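Local coordinates for protein myosin IE heavy chain (Dictyostelium discoideum, PDB 1LKX) that binds actin and hydrolyses ATP in an actin-activated cycle, the chain here being the motor domain of this single-headed myosin, at residues A[135-147]-A[361-373]. Sequence-based numbering, arbitrary orientation.
Sequences MLLDSNPLLEAFG and FNWLVSKINTIIN. Unlike the reference sequence in segment 135-147: Leu137 (reference Phe), Asp138 (reference Gln). Unlike the reference sequence in segment 361-373: Ile371 (reference Leu), Ile372 (reference Ser), Asn373 (reference Ile).
Phe146 and Leu364 meet ring to methyl: Leu364 CD1 sits over one face of the Phe146 ring, 3.8 Å from its centroid and 26° off the normal, a CH-pi contact. Both Leu364 methyls also meet Leu142 CD1, CD2 the nearer, and that same Leu142 methyl reaches Ile368 CD1 at 3.8 Å. The next residue along, Leu143, puts CD2 against Val365 CG1 (3.7 Å) and against Ile368 CD1, so the tip of Ile368 is shared by two neighbouring leucines. Phe361 closes this end. With CG anti to the backbone N (chi1 -176°), its ring swings to helix 135-147 and sets its edge against Phe146 CB, 3.8 Å from Phe361 CD2, while CE2 comes up to the backbone of Gly147. Swapping Phe361 for an alanine would probably open a gap beside Phe146 CB and Gly147 and leave Phe160, which stacks edge-to-face with it, without its ring partner. At the far end Leu136 CD2 meets Ile372 CG2, and Met135 SD lies 3.6 Å from Ile371 CG2, the two side chains crossing at about a right angle. Between these ends Ser139 faces the other helix with its CB, while its OG bonds to Leu136 O (2.9 Å) within its own helix.

The two segments, the ends of helices 127-147 and 342-372, run antiparallel at 173°, their axes approaching to 10.8 Å. Strand 174-182 touches Ser139, Leu143 and Val365, and helix 242-255 packs on Leu142. The side chain of Leu143 is about 9 Å from that of Thr108, an ATP-binding residue, so the contact lies near the nucleotide site of the motor domain without forming it. With no hydrogen bond between the segments, the two helices are joined across this buried face by apolar fit.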
ATOM      1  N   MET A 135      -9.834  -8.499 -16.870  1.00 46.06           N
ATOM      2  CA  MET A 135     -10.537  -8.131 -15.646  1.00 44.71           C
ATOM      3  C   MET A 135      -9.596  -7.758 -14.525  1.00 43.11           C
ATOM      4  O   MET A 135      -9.784  -6.729 -13.884  1.00 43.28           O
ATOM      5  CB  MET A 135     -11.425  -9.267 -15.173  1.00 45.77           C
ATOM      6  CG  MET A 135     -12.632  -9.493 -16.038  1.00 47.54           C
ATOM      7  SD  MET A 135     -13.704 -10.673 -15.246  1.00 50.60           S
ATOM      8  CE  MET A 135     -13.195 -12.221 -16.081  1.00 50.77           C
ATOM      9  N   LEU A 136      -8.594  -8.592 -14.271  1.00 41.56           N
ATOM     10  CA  LEU A 136      -7.649  -8.277 -13.209  1.00 41.61           C
ATOM     11  C   LEU A 136      -7.055  -6.898 -13.473  1.00 42.02           C
ATOM     12  O   LEU A 136      -6.932  -6.079 -12.572  1.00 42.71           O
ATOM     13  CB  LEU A 136      -6.531  -9.317 -13.146  1.00 40.31           C
ATOM     14  CG  LEU A 136      -6.944 -10.745 -12.795  1.00 39.35           C
ATOM     15  CD1 LEU A 136      -5.772 -11.700 -12.960  1.00 37.99           C
ATOM     16  CD2 LEU A 136      -7.473 -10.770 -11.377  1.00 37.52           C
ATOM     17  N   LEU A 137      -6.697  -6.635 -14.722  1.00 42.53           N
ATOM     18  CA  LEU A 137      -6.117  -5.347 -15.074  1.00 43.93           C
ATOM     19  C   LEU A 137      -7.079  -4.165 -14.933  1.00 45.51           C
ATOM     20  O   LEU A 137      -6.712  -3.129 -14.389  1.00 46.32           O
ATOM     21  CB  LEU A 137      -5.568  -5.395 -16.497  1.00 43.17           C
ATOM     22  CG  LEU A 137      -4.405  -6.360 -16.700  1.00 41.50           C
ATOM     23  CD1 LEU A 137      -3.964  -6.310 -18.138  1.00 41.16           C
ATOM     24  CD2 LEU A 137      -3.262  -5.986 -15.776  1.00 41.29           C
ATOM     25  N   ASP A 138      -8.304  -4.309 -15.427  1.00 47.19           N
ATOM     26  CA  ASP A 138      -9.288  -3.237 -15.318  1.00 48.05           C
ATOM     27  C   ASP A 138      -9.654  -2.923 -13.865  1.00 47.46           C
ATOM     28  O   ASP A 138     -10.194  -1.856 -13.572  1.00 47.55           O
ATOM     29  CB  ASP A 138     -10.545  -3.603 -16.102  1.00 50.53           C
ATOM     30  CG  ASP A 138     -10.413  -3.302 -17.581  1.00 52.54           C
ATOM     31  OD1 ASP A 138      -9.264  -3.298 -18.082  1.00 54.23           O
ATOM     32  OD2 ASP A 138     -11.457  -3.077 -18.240  1.00 52.79           O
ATOM     33  N   SER A 139      -9.361  -3.843 -12.953  1.00 46.33           N
ATOM     34  CA  SER A 139      -9.662  -3.609 -11.547  1.00 46.45           C
ATOM     35  C   SER A 139      -8.813  -2.445 -11.002  1.00 47.06           C
ATOM     36  O   SER A 139      -9.241  -1.727 -10.096  1.00 46.80           O
ATOM     37  CB  SER A 139      -9.382  -4.865 -10.726  1.00 46.02           C
ATOM     38  OG  SER A 139      -8.049  -4.856 -10.239  1.00 48.69           O
ATOM     39  N   ASN A 140      -7.611  -2.262 -11.552  1.00 47.38           N
ATOM     40  CA  ASN A 140      -6.722  -1.183 -11.116  1.00 46.39           C
ATOM     41  C   ASN A 140      -7.308   0.211 -11.327  1.00 45.23           C
ATOM     42  O   ASN A 140      -7.462   0.973 -10.373  1.00 44.89           O
ATOM     43  CB  ASN A 140      -5.369  -1.287 -11.821  1.00 48.14           C
ATOM     44  CG  ASN A 140      -4.429  -2.260 -11.130  1.00 50.61           C
ATOM     45  OD1 ASN A 140      -4.045  -2.053  -9.977  1.00 53.09           O
ATOM     46  ND2 ASN A 140      -4.058  -3.329 -11.827  1.00 51.08           N
ATOM     47  N   PRO A 141      -7.655   0.562 -12.577  1.00 43.99           N
ATOM     48  CA  PRO A 141      -8.225   1.886 -12.857  1.00 43.56           C
ATOM     49  C   PRO A 141      -9.451   2.155 -12.019  1.00 42.17           C
ATOM     50  O   PRO A 141      -9.711   3.284 -11.615  1.00 42.46           O
ATOM     51  CB  PRO A 141      -8.572   1.812 -14.342  1.00 43.08           C
ATOM     52  CG  PRO A 141      -7.556   0.857 -14.876  1.00 44.19           C
ATOM     53  CD  PRO A 141      -7.539  -0.223 -13.818  1.00 43.82           C
ATOM     54  N   LEU A 142     -10.204   1.093 -11.768  1.00 42.15           N
ATOM     55  CA  LEU A 142     -11.436   1.154 -10.991  1.00 41.76           C
ATOM     56  C   LEU A 142     -11.162   1.554  -9.536  1.00 41.52           C
ATOM     57  O   LEU A 142     -11.667   2.562  -9.057  1.00 41.96           O
ATOM     58  CB  LEU A 142     -12.130  -0.211 -11.071  1.00 41.65           C
ATOM     59  CG  LEU A 142     -13.654  -0.303 -10.995  1.00 41.24           C
ATOM     60  CD1 LEU A 142     -14.101  -0.313  -9.564  1.00 44.59           C
ATOM     61  CD2 LEU A 142     -14.273   0.857 -11.726  1.00 42.21           C
ATOM     62  N   LEU A 143     -10.355   0.768  -8.838  1.00 40.66           N
ATOM     63  CA  LEU A 143     -10.023   1.081  -7.461  1.00 40.55           C
ATOM     64  C   LEU A 143      -9.253   2.382  -7.343  1.00 40.79           C
ATOM     65  O   LEU A 143      -9.446   3.137  -6.396  1.00 41.38           O
ATOM     66  CB  LEU A 143      -9.186  -0.033  -6.852  1.00 41.15           C
ATOM     67  CG  LEU A 143      -9.901  -1.370  -6.683  1.00 41.81           C
ATOM     68  CD1 LEU A 143      -8.930  -2.391  -6.116  1.00 40.87           C
ATOM     69  CD2 LEU A 143     -11.114  -1.196  -5.779  1.00 41.69           C
ATOM     70  N   GLU A 144      -8.364   2.643  -8.295  1.00 41.03           N
ATOM     71  CA  GLU A 144      -7.574   3.866  -8.261  1.00 40.26           C
ATOM     72  C   GLU A 144      -8.478   5.096  -8.241  1.00 39.15           C
ATOM     73  O   GLU A 144      -8.178   6.081  -7.572  1.00 38.38           O
ATOM     74  CB  GLU A 144      -6.629   3.900  -9.458  1.00 40.96           C
ATOM     75  CG  GLU A 144      -5.193   4.202  -9.070  1.00 47.11           C
ATOM     76  CD  GLU A 144      -4.159   3.523  -9.988  1.00 51.72           C
ATOM     77  OE1 GLU A 144      -4.031   2.270  -9.906  1.00 53.22           O
ATOM     78  OE2 GLU A 144      -3.481   4.233 -10.786  1.00 51.12           O
ATOM     79  N   ALA A 145      -9.600   5.026  -8.951  1.00 37.78           N
ATOM     80  CA  ALA A 145     -10.527   6.147  -9.011  1.00 37.50           C
ATOM     81  C   ALA A 145     -11.136   6.471  -7.654  1.00 37.73           C
ATOM     82  O   ALA A 145     -11.280   7.639  -7.303  1.00 38.48           O
ATOM     83  CB  ALA A 145     -11.621   5.862 -10.018  1.00 38.78           C
ATOM     84  N   PHE A 146     -11.491   5.442  -6.888  1.00 37.51           N
ATOM     85  CA  PHE A 146     -12.074   5.646  -5.561  1.00 37.66           C
ATOM     86  C   PHE A 146     -11.072   5.668  -4.391  1.00 36.95           C
ATOM     87  O   PHE A 146     -11.368   6.218  -3.335  1.00 37.75           O
ATOM     88  CB  PHE A 146     -13.133   4.578  -5.267  1.00 39.23           C
ATOM     89  CG  PHE A 146     -14.318   4.616  -6.195  1.00 40.73           C
ATOM     90  CD1 PHE A 146     -14.240   4.046  -7.470  1.00 39.98           C
ATOM     91  CD2 PHE A 146     -15.502   5.255  -5.804  1.00 38.84           C
ATOM     92  CE1 PHE A 146     -15.319   4.115  -8.333  1.00 39.86           C
ATOM     93  CE2 PHE A 146     -16.584   5.329  -6.661  1.00 37.75           C
ATOM     94  CZ  PHE A 146     -16.498   4.763  -7.925  1.00 40.06           C
ATOM     95  N   GLY A 147      -9.892   5.087  -4.568  1.00 34.70           N
ATOM     96  CA  GLY A 147      -8.945   5.061  -3.477  1.00 31.92           C
ATOM     97  C   GLY A 147      -7.754   5.975  -3.580  1.00 31.12           C
ATOM     98  O   GLY A 147      -7.010   6.103  -2.620  1.00 29.81           O
ATOM     99  N   PHE A 361     -16.597   2.015  -0.583  1.00 32.48           N
ATOM    100  CA  PHE A 361     -15.329   1.485  -1.074  1.00 33.30           C
ATOM    101  C   PHE A 361     -15.148   0.009  -0.735  1.00 33.45           C
ATOM    102  O   PHE A 361     -14.842  -0.799  -1.615  1.00 32.57           O
ATOM    103  CB  PHE A 361     -14.148   2.293  -0.517  1.00 34.25           C
ATOM    104  CG  PHE A 361     -12.807   1.857  -1.059  1.00 33.81           C
ATOM    105  CD1 PHE A 361     -12.016   0.949  -0.353  1.00 32.62           C
ATOM    106  CD2 PHE A 361     -12.354   2.317  -2.298  1.00 33.50           C
ATOM    107  CE1 PHE A 361     -10.790   0.500  -0.869  1.00 30.37           C
ATOM    108  CE2 PHE A 361     -11.127   1.871  -2.821  1.00 33.18           C
ATOM    109  CZ  PHE A 361     -10.349   0.960  -2.101  1.00 31.36           C
ATOM    110  N   ASN A 362     -15.330  -0.336   0.538  1.00 34.13           N
ATOM    111  CA  ASN A 362     -15.197  -1.724   0.969  1.00 34.61           C
ATOM    112  C   ASN A 362     -16.156  -2.620   0.195  1.00 34.58           C
ATOM    113  O   ASN A 362     -15.869  -3.792  -0.060  1.00 32.93           O
ATOM    114  CB  ASN A 362     -15.466  -1.834   2.469  1.00 35.25           C
ATOM    115  CG  ASN A 362     -14.226  -1.578   3.299  1.00 36.44           C
ATOM    116  OD1 ASN A 362     -14.309  -1.063   4.408  1.00 37.92           O
ATOM    117  ND2 ASN A 362     -13.065  -1.951   2.770  1.00 36.46           N
ATOM    118  N   TRP A 363     -17.299  -2.053  -0.174  1.00 34.94           N
ATOM    119  CA  TRP A 363     -18.294  -2.779  -0.938  1.00 36.68           C
ATOM    120  C   TRP A 363     -17.763  -3.009  -2.347  1.00 37.10           C
ATOM    121  O   TRP A 363     -17.772  -4.125  -2.866  1.00 36.96           O
ATOM    122  CB  TRP A 363     -19.578  -1.972  -1.017  1.00 38.25           C
ATOM    123  CG  TRP A 363     -20.561  -2.586  -1.933  1.00 40.96           C
ATOM    124  CD1 TRP A 363     -21.415  -3.608  -1.651  1.00 41.35           C
ATOM    125  CD2 TRP A 363     -20.790  -2.233  -3.302  1.00 42.78           C
ATOM    126  NE1 TRP A 363     -22.174  -3.913  -2.759  1.00 42.58           N
ATOM    127  CE2 TRP A 363     -21.812  -3.083  -3.787  1.00 42.64           C
ATOM    128  CE3 TRP A 363     -20.234  -1.280  -4.164  1.00 43.15           C
ATOM    129  CZ2 TRP A 363     -22.294  -3.010  -5.100  1.00 42.71           C
ATOM    130  CZ3 TRP A 363     -20.715  -1.205  -5.473  1.00 45.15           C
ATOM    131  CH2 TRP A 363     -21.739  -2.069  -5.926  1.00 43.55           C
ATOM    132  N   LEU A 364     -17.310  -1.925  -2.961  1.00 37.02           N
ATOM    133  CA  LEU A 364     -16.768  -1.972  -4.297  1.00 36.30           C
ATOM    134  C   LEU A 364     -15.718  -3.074  -4.431  1.00 36.34           C
ATOM    135  O   LEU A 364     -15.733  -3.806  -5.411  1.00 36.40           O
ATOM    136  CB  LEU A 364     -16.146  -0.629  -4.642  1.00 37.41           C
ATOM    137  CG  LEU A 364     -16.163  -0.194  -6.109  1.00 38.50           C
ATOM    138  CD1 LEU A 364     -15.199   0.982  -6.292  1.00 38.41           C
ATOM    139  CD2 LEU A 364     -15.752  -1.337  -7.008  1.00 38.30           C
ATOM    140  N   VAL A 365     -14.807  -3.213  -3.468  1.00 35.90           N
ATOM    141  CA  VAL A 365     -13.801  -4.265  -3.601  1.00 36.64           C
ATOM    142  C   VAL A 365     -14.432  -5.652  -3.547  1.00 37.54           C
ATOM    143  O   VAL A 365     -14.182  -6.481  -4.414  1.00 38.79           O
ATOM    144  CB  VAL A 365     -12.685  -4.190  -2.525  1.00 35.58           C
ATOM    145  CG1 VAL A 365     -11.992  -2.862  -2.579  1.00 35.78           C
ATOM    146  CG2 VAL A 365     -13.258  -4.406  -1.176  1.00 38.91           C
ATOM    147  N   SER A 366     -15.259  -5.916  -2.547  1.00 38.66           N
ATOM    148  CA  SER A 366     -15.894  -7.227  -2.451  1.00 39.25           C
ATOM    149  C   SER A 366     -16.749  -7.473  -3.686  1.00 38.56           C
ATOM    150  O   SER A 366     -16.863  -8.598  -4.153  1.00 38.42           O
ATOM    151  CB  SER A 366     -16.761  -7.305  -1.209  1.00 39.25           C
ATOM    152  OG  SER A 366     -17.661  -6.219  -1.212  1.00 42.70           O
ATOM    153  N   LYS A 367     -17.341  -6.415  -4.222  1.00 38.40           N
ATOM    154  CA  LYS A 367     -18.172  -6.558  -5.404  1.00 39.81           C
ATOM    155  C   LYS A 367     -17.289  -7.064  -6.528  1.00 39.16           C
ATOM    156  O   LYS A 367     -17.684  -7.919  -7.304  1.00 39.99           O
ATOM    157  CB  LYS A 367     -18.805  -5.216  -5.789  1.00 41.77           C
ATOM    158  CG  LYS A 367     -20.166  -5.342  -6.464  1.00 41.69           C
ATOM    159  CD  LYS A 367     -20.055  -6.020  -7.817  1.00 45.05           C
ATOM    160  CE  LYS A 367     -21.315  -6.849  -8.136  1.00 47.27           C
ATOM    161  NZ  LYS A 367     -22.614  -6.080  -8.104  1.00 47.94           N
ATOM    162  N   ILE A 368     -16.086  -6.528  -6.611  1.00 38.95           N
ATOM    163  CA  ILE A 368     -15.147  -6.962  -7.630  1.00 39.54           C
ATOM    164  C   ILE A 368     -14.726  -8.393  -7.326  1.00 40.16           C
ATOM    165  O   ILE A 368     -14.808  -9.265  -8.188  1.00 40.69           O
ATOM    166  CB  ILE A 368     -13.899  -6.072  -7.654  1.00 39.01           C
ATOM    167  CG1 ILE A 368     -14.285  -4.658  -8.080  1.00 39.46           C
ATOM    168  CG2 ILE A 368     -12.874  -6.630  -8.615  1.00 38.93           C
ATOM    169  CD1 ILE A 368     -13.124  -3.703  -8.134  1.00 40.54           C
ATOM    170  N   ASN A 369     -14.285  -8.635  -6.095  1.00 41.24           N
ATOM    171  CA  ASN A 369     -13.865  -9.970  -5.682  1.00 42.53           C
ATOM    172  C   ASN A 369     -14.894 -11.022  -6.084  1.00 43.88           C
ATOM    173  O   ASN A 369     -14.562 -12.188  -6.315  1.00 44.92           O
ATOM    174  CB  ASN A 369     -13.657 -10.020  -4.173  1.00 41.42           C
ATOM    175  CG  ASN A 369     -12.363  -9.390  -3.744  1.00 40.99           C
ATOM    176  OD1 ASN A 369     -11.287  -9.837  -4.134  1.00 40.53           O
ATOM    177  ND2 ASN A 369     -12.455  -8.348  -2.934  1.00 40.92           N
ATOM    178  N   THR A 370     -16.150 -10.607  -6.160  1.00 44.70           N
ATOM    179  CA  THR A 370     -17.216 -11.514  -6.547  1.00 45.30           C
ATOM    180  C   THR A 370     -17.029 -12.003  -7.979  1.00 45.64           C
ATOM    181  O   THR A 370     -17.170 -13.194  -8.252  1.00 46.95           O
ATOM    182  CB  THR A 370     -18.581 -10.827  -6.425  1.00 44.97           C
ATOM    183  OG1 THR A 370     -18.881 -10.636  -5.046  1.00 44.23           O
ATOM    184  CG2 THR A 370     -19.668 -11.663  -7.052  1.00 44.81           C
ATOM    185  N   ILE A 371     -16.713 -11.084  -8.886  1.00 44.39           N
ATOM    186  CA  ILE A 371     -16.520 -11.432 -10.277  1.00 44.33           C
ATOM    187  C   ILE A 371     -15.141 -12.021 -10.550  1.00 45.40           C
ATOM    188  O   ILE A 371     -14.971 -12.808 -11.478  1.00 46.96           O
ATOM    189  CB  ILE A 371     -16.703 -10.203 -11.189  1.00 44.45           C
ATOM    190  CG1 ILE A 371     -18.179  -9.828 -11.283  1.00 46.49           C
ATOM    191  CG2 ILE A 371     -16.178 -10.492 -12.581  1.00 43.83           C
ATOM    192  CD1 ILE A 371     -18.687  -8.949 -10.154  1.00 47.63           C
ATOM    193  N   ILE A 372     -14.159 -11.663  -9.735  1.00 45.91           N
ATOM    194  CA  ILE A 372     -12.799 -12.125  -9.959  1.00 46.01           C
ATOM    195  C   ILE A 372     -12.303 -13.317  -9.168  1.00 46.82           C
ATOM    196  O   ILE A 372     -11.564 -14.138  -9.695  1.00 48.01           O
ATOM    197  CB  ILE A 372     -11.824 -10.985  -9.731  1.00 46.35           C
ATOM    198  CG1 ILE A 372     -12.076  -9.893 -10.758  1.00 47.90           C
ATOM    199  CG2 ILE A 372     -10.403 -11.463  -9.885  1.00 48.29           C
ATOM    200  CD1 ILE A 372     -11.136  -8.716 -10.615  1.00 49.73           C
ATOM    201  N   ASN A 373     -12.690 -13.418  -7.908  1.00 47.48           N
ATOM    202  CA  ASN A 373     -12.223 -14.514  -7.076  1.00 49.65           C
ATOM    203  C   ASN A 373     -12.753 -15.881  -7.482  1.00 51.70           C
ATOM    204  O   ASN A 373     -13.959 -16.095  -7.514  1.00 52.57           O
ATOM    205  CB  ASN A 373     -12.594 -14.253  -5.630  1.00 49.13           C
ATOM    206  CG  ASN A 373     -11.995 -15.262  -4.698  1.00 49.89           C
ATOM    207  OD1 ASN A 373     -12.359 -15.327  -3.537  1.00 51.36           O
ATOM    208  ND2 ASN A 373     -11.061 -16.055  -5.200  1.00 50.69           N
TER